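PDB 5WA1: programmed cell death 6-interacting protein from Homo sapiens, which takes part in endocytosis, multivesicular body biogenesis, membrane repair and cytokinesis, sorting cargo into intralumenal vesicles, and is represented here by its Bro1 domain. Local coordinates for residues 239-242 against 243-247. Numbering follows the deposited sequence.
Sequences NQAA and DYFGD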
loop_
_atom_site.group_PDB
_atom_site.type_symbol
_atom_site.label_atom_id
_atom_site.label_comp_id
_atom_site.label_asym_id
_atom_site.label_seq_id
_atom_site.Cartn_x
_atom_site.Cartn_y
_atom_site.Cartn_z
ATOM N N ASN A 239 17.077 -2.103 6.754
ATOM C CA ASN A 239 17.520 -0.715 6.692
ATOM C C ASN A 239 16.747 0.048 5.623
ATOM O O ASN A 239 16.364 1.211 5.817
ATOM C CB ASN A 239 19.020 -0.663 6.418
ATOM C CG ASN A 239 19.647 0.643 6.860
ATOM O OD1 ASN A 239 19.183 1.280 7.808
ATOM N ND2 ASN A 239 20.692 1.059 6.165
ATOM N N GLN A 240 16.498 -0.600 4.487
ATOM C CA GLN A 240 15.720 0.041 3.433
ATOM C C GLN A 240 14.276 0.271 3.869
ATOM O O GLN A 240 13.688 1.311 3.553
ATOM C CB GLN A 240 15.767 -0.805 2.161
ATOM C CG GLN A 240 14.923 -0.218 1.036
ATOM C CD GLN A 240 15.389 1.159 0.632
ATOM O OE1 GLN A 240 16.521 1.330 0.187
ATOM N NE2 GLN A 240 14.519 2.152 0.788
ATOM N N ALA A 241 13.681 -0.697 4.565
ATOM C CA ALA A 241 12.334 -0.495 5.085
ATOM C C ALA A 241 12.292 0.677 6.054
ATOM O O ALA A 241 11.324 1.448 6.077
ATOM C CB ALA A 241 11.838 -1.771 5.763
ATOM N N ALA A 242 13.346 0.833 6.858
ATOM C CA ALA A 242 13.428 1.969 7.765
ATOM C C ALA A 242 13.388 3.280 7.001
ATOM O O ALA A 242 12.692 4.219 7.404
ATOM C CB ALA A 242 14.710 1.871 8.618
ATOM N N ASP A 243 14.116 3.360 5.881
ATOM C CA ASP A 243 14.089 4.569 5.061
ATOM C C ASP A 243 12.683 4.869 4.547
ATOM O O ASP A 243 12.255 6.032 4.537
ATOM C CB ASP A 243 15.050 4.432 3.880
ATOM C CG ASP A 243 16.414 4.991 4.179
ATOM O OD1 ASP A 243 16.740 5.152 5.375
ATOM O OD2 ASP A 243 17.156 5.273 3.218
ATOM N N TYR A 244 11.951 3.836 4.110
ATOM C CA TYR A 244 10.600 4.059 3.585
ATOM C C TYR A 244 9.645 4.503 4.681
ATOM O O TYR A 244 8.845 5.422 4.482
ATOM C CB TYR A 244 10.055 2.781 2.938
ATOM C CG TYR A 244 10.662 2.397 1.624
ATOM C CD1 TYR A 244 10.979 3.356 0.666
ATOM C CD2 TYR A 244 10.886 1.058 1.325
ATOM C CE1 TYR A 244 11.516 2.985 -0.561
ATOM C CE2 TYR A 244 11.426 0.681 0.107
ATOM C CZ TYR A 244 11.734 1.639 -0.829
ATOM O OH TYR A 244 12.263 1.247 -2.038
ATOM N N PHE A 245 9.663 3.812 5.828
ATOM C CA PHE A 245 8.811 4.232 6.939
ATOM C C PHE A 245 9.166 5.629 7.416
ATOM O O PHE A 245 8.275 6.416 7.772
ATOM C CB PHE A 245 8.906 3.240 8.097
ATOM C CG PHE A 245 8.112 1.987 7.869
ATOM C CD1 PHE A 245 6.733 2.038 7.762
ATOM C CD2 PHE A 245 8.742 0.766 7.755
ATOM C CE1 PHE A 245 5.996 0.877 7.540
ATOM C CE2 PHE A 245 8.024 -0.391 7.555
ATOM C CZ PHE A 245 6.640 -0.338 7.440
ATOM N N GLY A 246 10.461 5.956 7.432
ATOM C CA GLY A 246 10.873 7.284 7.867
ATOM C C GLY A 246 10.377 8.377 6.942
ATOM O O GLY A 246 9.853 9.402 7.390
ATOM N N ASP A 247 10.538 8.170 5.631
ATOM C CA ASP A 247 10.020 9.121 4.653
ATOM C C ASP A 247 8.510 9.278 4.791
ATOM O O ASP A 247 7.985 10.393 4.706
ATOM C CB ASP A 247 10.375 8.668 3.233
ATOM C CG ASP A 247 11.842 8.884 2.887
ATOM O OD1 ASP A 247 12.549 9.577 3.646
ATOM O OD2 ASP A 247 12.282 8.368 1.841
HETATM O O HOH W 1 17.581 3.770 7.990
#
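Gln240 brings its amide nitrogen, NE2, over one face of the Tyr244 ring, one helical turn further on. Its CB starts out away from the following turn, with CG anti to the backbone N (chi1 178°), and a bend at chi2 (61°) then swings the chain back over the ring. CG meets the ring first, 3.7 Å from Tyr244 CE2. CD follows, lying 4.0 Å from Tyr244 CZ, and at the tip NE2 comes within 3.3 Å of the same CZ. NE2 sits above the ring plane but off toward the rim, and the amide is tilted 47° to the ring, so the two planes are not stacked flat. Tyr244 OH looks elsewhere, hydrogen-bonded to Thr357 OG1.

A water joins Asn239 to Asp243, giving one hydrogen bond to Asn239 OD1 (3.0 Å) and another to Asp243 OD1 (3.1 Å). The other ends of both side chains grip the loop beside the helix, Asn239 ND2 at Gly354 O and Asp243 OD2 in a salt bridge with Lys355.

Beneath these side chains run the regular i to i+4 backbone hydrogen bonds of the helix, among which the bond from Phe245 N to Ala241 O (2.9 Å) is almost straight. Ala242 O accepts from Gly246 N (2.8 Å) and also from His270 ND1 on helix 262-287. Such pairing, with Ala241, Ala242 and Phe245 packed on helix 262-287, and Asn239 and Asp243 bonded to the loop at Gly354 and Lys355, belongs to helix 231-252, one of the packed alpha-helices of the largely helical Bro1 domain, within the region that interacts with CHMP4 proteins.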